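Local coordinates for DNA polymerase sliding clamp 2 (Thermococcus kodakarensis, PDB 3LX2), which probably encircles DNA as a ring of three identical subunits, tethering the replicative polymerase and other DNA-processing proteins to the template as a moving platform, at residues A[40-44]-A[45-49]; A[158-161]-A[162-165]. One frame throughout, in Å; residues are numbered along the deposited sequence.

Contact 1 (A[40-44]-A[45-49])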
ATOM      1  N   ALA A  40       9.848   6.366 -31.232  1.00 48.13           N
ATOM      2  CA  ALA A  40       8.457   6.747 -31.343  1.00 47.88           C
ATOM      3  C   ALA A  40       8.272   8.147 -30.780  1.00 48.29           C
ATOM      4  O   ALA A  40       9.180   8.673 -30.079  1.00 47.08           O
ATOM      5  CB  ALA A  40       7.615   5.767 -30.602  1.00 48.67           C
ATOM      6  N   ILE A  41       7.100   8.735 -31.075  1.00 48.16           N
ATOM      7  CA  ILE A  41       6.726  10.068 -30.564  1.00 47.83           C
ATOM      8  C   ILE A  41       5.306  10.036 -30.048  1.00 47.44           C
ATOM      9  O   ILE A  41       4.444   9.390 -30.608  1.00 46.70           O
ATOM     10  CB  ILE A  41       6.861  11.174 -31.658  1.00 48.03           C
ATOM     11  CG1 ILE A  41       8.255  11.191 -32.273  1.00 49.84           C
ATOM     12  CG2 ILE A  41       6.658  12.597 -31.098  1.00 49.18           C
ATOM     13  CD1 ILE A  41       8.429  12.294 -33.356  1.00 51.80           C
ATOM     14  N   ASP A  42       5.040  10.766 -28.982  1.00 48.54           N
ATOM     15  CA  ASP A  42       3.661  10.862 -28.464  1.00 49.55           C
ATOM     16  C   ASP A  42       2.761  11.726 -29.365  1.00 49.71           C
ATOM     17  O   ASP A  42       3.252  12.602 -30.077  1.00 48.64           O
ATOM     18  CB  ASP A  42       3.657  11.363 -26.998  1.00 49.67           C
ATOM     19  CG  ASP A  42       3.733  12.862 -26.875  1.00 51.32           C
ATOM     20  OD1 ASP A  42       2.839  13.455 -26.223  1.00 56.41           O
ATOM     21  OD2 ASP A  42       4.672  13.465 -27.440  1.00 53.92           O
ATOM     22  N   PRO A  43       1.438  11.508 -29.302  1.00 50.01           N
ATOM     23  CA  PRO A  43       0.536  12.253 -30.176  1.00 50.15           C
ATOM     24  C   PRO A  43       0.592  13.772 -29.943  1.00 50.00           C
ATOM     25  O   PRO A  43       0.209  14.551 -30.822  1.00 49.45           O
ATOM     26  CB  PRO A  43      -0.867  11.708 -29.804  1.00 50.41           C
ATOM     27  CG  PRO A  43      -0.664  10.681 -28.746  1.00 49.75           C
ATOM     28  CD  PRO A  43       0.711  10.861 -28.196  1.00 50.28           C
ATOM     29  N   SER A  44       1.077  14.191 -28.785  1.00 49.58           N
ATOM     30  CA  SER A  44       1.226  15.618 -28.513  1.00 49.63           C
ATOM     31  C   SER A  44       2.480  16.174 -29.122  1.00 48.41           C
ATOM     32  O   SER A  44       2.713  17.384 -29.089  1.00 47.31           O
ATOM     33  CB  SER A  44       1.329  15.843 -27.013  1.00 51.11           C
ATOM     34  OG  SER A  44       0.943  17.181 -26.755  1.00 56.37           O
ATOM     35  N   ARG A  45       3.309  15.279 -29.646  1.00 47.76           N
ATOM     36  CA  ARG A  45       4.634  15.629 -30.125  1.00 48.03           C
ATOM     37  C   ARG A  45       5.446  16.305 -29.033  1.00 47.53           C
ATOM     38  O   ARG A  45       6.368  17.055 -29.320  1.00 46.80           O
ATOM     39  CB  ARG A  45       4.558  16.567 -31.336  1.00 49.63           C
ATOM     40  CG  ARG A  45       3.495  16.192 -32.365  1.00 51.42           C
ATOM     41  CD  ARG A  45       3.847  14.858 -32.909  1.00 54.30           C
ATOM     42  NE  ARG A  45       2.834  14.323 -33.815  1.00 58.41           N
ATOM     43  CZ  ARG A  45       2.771  13.035 -34.133  1.00 58.18           C
ATOM     44  NH1 ARG A  45       3.634  12.190 -33.589  1.00 58.56           N
ATOM     45  NH2 ARG A  45       1.847  12.591 -34.977  1.00 60.63           N
ATOM     46  N   VAL A  46       5.110  16.068 -27.774  1.00 47.03           N
ATOM     47  CA  VAL A  46       5.973  16.581 -26.742  1.00 46.61           C
ATOM     48  C   VAL A  46       7.133  15.631 -26.391  1.00 46.28           C
ATOM     49  O   VAL A  46       8.183  16.098 -25.922  1.00 46.37           O
ATOM     50  CB  VAL A  46       5.186  17.013 -25.528  1.00 46.81           C
ATOM     51  CG1 VAL A  46       6.113  17.462 -24.455  1.00 47.52           C
ATOM     52  CG2 VAL A  46       4.341  18.188 -25.915  1.00 47.00           C
ATOM     53  N   VAL A  47       6.966  14.331 -26.668  1.00 44.95           N
ATOM     54  CA  VAL A  47       7.854  13.295 -26.132  1.00 44.69           C
ATOM     55  C   VAL A  47       8.361  12.324 -27.189  1.00 43.95           C
ATOM     56  O   VAL A  47       7.584  11.703 -27.876  1.00 43.09           O
ATOM     57  CB  VAL A  47       7.165  12.524 -24.936  1.00 44.83           C
ATOM     58  CG1 VAL A  47       7.958  11.341 -24.485  1.00 43.96           C
ATOM     59  CG2 VAL A  47       6.982  13.433 -23.762  1.00 45.46           C
ATOM     60  N   LEU A  48       9.676  12.234 -27.324  1.00 44.22           N
ATOM     61  CA  LEU A  48      10.307  11.263 -28.237  1.00 44.67           C
ATOM     62  C   LEU A  48      11.203  10.267 -27.521  1.00 44.61           C
ATOM     63  O   LEU A  48      12.099  10.658 -26.761  1.00 44.40           O
ATOM     64  CB  LEU A  48      11.165  11.955 -29.310  1.00 44.18           C
ATOM     65  CG  LEU A  48      11.962  11.031 -30.264  1.00 43.90           C
ATOM     66  CD1 LEU A  48      12.297  11.777 -31.592  1.00 41.76           C
ATOM     67  CD2 LEU A  48      13.257  10.445 -29.638  1.00 38.12           C
ATOM     68  N   VAL A  49      11.005   8.996 -27.833  1.00 44.48           N
ATOM     69  CA  VAL A  49      11.827   7.959 -27.264  1.00 44.19           C
ATOM     70  C   VAL A  49      12.701   7.282 -28.302  1.00 44.64           C
ATOM     71  O   VAL A  49      12.249   6.968 -29.416  1.00 44.68           O
ATOM     72  CB  VAL A  49      11.007   6.950 -26.439  1.00 43.58           C
ATOM     73  CG1 VAL A  49      10.271   6.004 -27.354  1.00 45.49           C
ATOM     74  CG2 VAL A  49      11.909   6.221 -25.540  1.00 42.46           C
TER
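Asp-42 reaches back across the turn with its carboxylate and takes the backbone N-H of Val-47 on OD2, at 2.6 Å from Val-47 N. The amide arrives from above the carboxylate plane, 46° out of it. CG sits between the backbone N and the carbonyl carbon of Asp-42 (chi1 84°), which swings the acid inward over the turn instead of out past it. Asp-42 OD1 receives a weak bond from Ser-44 N at 3.2 Å, in the manner of an Asx turn. The backbone of the same residue works too: Asp-42 N gives its hydrogen to Val-47 O at 2.9 Å, and Asp-42 O accepts from Arg-45 N at 2.7 Å, closing a type I turn. With both carboxylate oxygens engaged by backbone amides, this buried acid probably stays ionised.

On one side of the hairpin, Ile-41 CG1 meets Leu-48 CD1 at 4.1 Å, while Ile-41 CG2 lies 3.8 Å from Arg-45 CA. The Arg-45 chain folds back at chi2 (-63°), bringing the guanidinium edge-on to Ile-41 CB, with Pro-43 O over one of its faces. Ala-40 and Val-49 point to the opposite side and form a hydrogen-bonded antiparallel pair, Val-49 N to Ala-40 O being 2.9 Å.

Further out, Tyr-204 of helix 202-209 packs on Asp-42, Ser-44 and Val-47, and strand 238-244 carries the sheet onward through Leu-243, bonded to Leu-48. Ile-41 touches Ile-123 in the long loop that links the two domains. The whole is a beta hairpin with a four-residue loop, tied by an aspartate; in PCNA relatives the side bearing Ile-41 and Leu-48 lines the pocket for PIP-box partners, and probably does so here.

Contact 2 (A[158-161]-A[162-165])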
ATOM      1  N   MET A 158      18.137  24.970 -15.273  1.00 54.26           N
ATOM      2  CA  MET A 158      19.129  26.039 -15.460  1.00 56.25           C
ATOM      3  C   MET A 158      20.533  25.612 -15.043  1.00 56.56           C
ATOM      4  O   MET A 158      20.714  24.869 -14.064  1.00 56.40           O
ATOM      5  CB  MET A 158      18.798  27.284 -14.631  1.00 56.35           C
ATOM      6  CG  MET A 158      17.329  27.750 -14.616  1.00 60.60           C
ATOM      7  SD  MET A 158      17.144  29.129 -13.430  1.00 66.51           S
ATOM      8  CE  MET A 158      18.424  30.254 -14.048  1.00 63.38           C
ATOM      9  N   ALA A 159      21.523  26.133 -15.761  1.00 57.10           N
ATOM     10  CA  ALA A 159      22.902  25.931 -15.379  1.00 58.67           C
ATOM     11  C   ALA A 159      23.834  27.133 -15.583  1.00 59.57           C
ATOM     12  O   ALA A 159      23.711  27.913 -16.531  1.00 59.49           O
ATOM     13  CB  ALA A 159      23.474  24.683 -16.067  1.00 58.38           C
ATOM     14  N   THR A 160      24.746  27.269 -14.630  1.00 60.68           N
ATOM     15  CA  THR A 160      26.035  27.927 -14.843  1.00 61.43           C
ATOM     16  C   THR A 160      27.032  26.740 -14.835  1.00 61.92           C
ATOM     17  O   THR A 160      26.574  25.573 -14.778  1.00 61.78           O
ATOM     18  CB  THR A 160      26.336  28.896 -13.700  1.00 62.05           C
ATOM     19  OG1 THR A 160      26.691  28.149 -12.514  1.00 62.64           O
ATOM     20  CG2 THR A 160      25.104  29.788 -13.427  1.00 61.41           C
ATOM     21  N   PRO A 161      28.369  27.010 -14.896  1.00 61.45           N
ATOM     22  CA  PRO A 161      29.359  25.935 -14.880  1.00 61.25           C
ATOM     23  C   PRO A 161      29.598  25.274 -13.510  1.00 60.78           C
ATOM     24  O   PRO A 161      30.161  24.175 -13.462  1.00 60.28           O
ATOM     25  CB  PRO A 161      30.634  26.630 -15.369  1.00 61.60           C
ATOM     26  CG  PRO A 161      30.153  27.805 -16.132  1.00 61.45           C
ATOM     27  CD  PRO A 161      28.997  28.268 -15.318  1.00 61.91           C
ATOM     28  N   GLU A 162      29.176  25.937 -12.428  1.00 60.42           N
ATOM     29  CA  GLU A 162      29.287  25.383 -11.066  1.00 60.31           C
ATOM     30  C   GLU A 162      27.931  24.977 -10.534  1.00 59.25           C
ATOM     31  O   GLU A 162      27.844  24.391  -9.447  1.00 59.15           O
ATOM     32  CB  GLU A 162      29.861  26.403 -10.060  1.00 61.54           C
ATOM     33  CG  GLU A 162      31.298  26.927 -10.283  1.00 64.13           C
ATOM     34  CD  GLU A 162      31.380  28.058 -11.318  1.00 67.45           C
ATOM     35  OE1 GLU A 162      30.322  28.641 -11.702  1.00 66.30           O
ATOM     36  OE2 GLU A 162      32.526  28.344 -11.750  1.00 69.95           O
ATOM     37  N   LYS A 163      26.879  25.300 -11.289  1.00 58.39           N
ATOM     38  CA  LYS A 163      25.540  25.325 -10.729  1.00 57.93           C
ATOM     39  C   LYS A 163      24.455  24.685 -11.605  1.00 56.99           C
ATOM     40  O   LYS A 163      24.162  25.166 -12.734  1.00 57.03           O
ATOM     41  CB  LYS A 163      25.150  26.767 -10.356  1.00 58.02           C
ATOM     42  CG  LYS A 163      24.422  26.896  -8.997  1.00 60.16           C
ATOM     43  CD  LYS A 163      24.288  28.381  -8.557  1.00 62.52           C
ATOM     44  CE  LYS A 163      24.706  28.598  -7.077  1.00 63.95           C
ATOM     45  NZ  LYS A 163      24.974  30.049  -6.764  1.00 65.48           N
ATOM     46  N   LEU A 164      23.850  23.623 -11.058  1.00 55.41           N
ATOM     47  CA  LEU A 164      22.683  22.984 -11.664  1.00 54.09           C
ATOM     48  C   LEU A 164      21.482  23.205 -10.769  1.00 53.47           C
ATOM     49  O   LEU A 164      21.427  22.710  -9.634  1.00 52.77           O
ATOM     50  CB  LEU A 164      22.913  21.473 -11.898  1.00 53.77           C
ATOM     51  CG  LEU A 164      21.780  20.748 -12.663  1.00 52.22           C
ATOM     52  CD1 LEU A 164      21.768  21.093 -14.118  1.00 46.11           C
ATOM     53  CD2 LEU A 164      21.874  19.245 -12.510  1.00 50.76           C
ATOM     54  N   THR A 165      20.516  23.940 -11.296  1.00 52.89           N
ATOM     55  CA  THR A 165      19.387  24.396 -10.507  1.00 53.17           C
ATOM     56  C   THR A 165      18.071  24.024 -11.193  1.00 52.87           C
ATOM     57  O   THR A 165      17.924  24.312 -12.382  1.00 53.81           O
ATOM     58  CB  THR A 165      19.406  25.957 -10.402  1.00 54.10           C
ATOM     59  OG1 THR A 165      20.696  26.448  -9.960  1.00 54.38           O
ATOM     60  CG2 THR A 165      18.289  26.444  -9.458  1.00 54.28           C
TER
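Thr-160 and Lys-163 stand side by side across the end of this hairpin, their side chains pointing the same way, with Thr-160 OG1 only 3.0 Å from Lys-163 CB. The hydroxyl occupies the slot between the backbone N and the carbonyl carbon of its own residue (chi1 73°), which turns it toward the tip, where Thr-160 OG1 accepts a weak bond from Glu-162 N at 3.3 Å. Beside it the backbone closes the tip, Thr-160 N donating to Lys-163 O at 2.9 Å.

At the tip itself Glu-162 runs slantwise to the Pro-161 ring. A bend at chi2 (81°) curls the acid back, so that Glu-162 OE1 comes within 3.9 Å of Pro-161 CD.

Toward the strands the side chains alternate. Ala-159 CB and Leu-164 CD1 approach to 4.4 Å on the side that faces Val-132, Val-136 and Leu-186. Met-158 and Thr-165 lie on the other side, where Thr-165 meets Arg-176 and Val-178 of the next strand. Their backbones form a hydrogen-bonded pair, Thr-165 N to Met-158 O at 2.9 Å. Here, then, is a tight antiparallel hairpin with a two-residue tip and an ST turn of weak geometry, joining strands 154-159 and 164-169 in the C-terminal domain of the PCNA fold.

In the fold
Contacts 1 and 2 are each the turn end of a beta hairpin, the first in the N-terminal, the second in the C-terminal PCNA domain, in series along the chain. Their centres lie 28 Å apart and their nearest atoms about 17 Å, so neither touches the other. Contact 1 is the more central, 12 Å from the middle of the chain, where strands 47-54 and 238-244 join the two domains; contact 2 is 24 Å out. No other chain of the trimer touches either. Strand 174-179, which follows the second hairpin in its sheet, is outermost within the chain, an edge through which subunits join in PCNA rings. Residues 40-49 instead adjoin the probable partner-binding pocket.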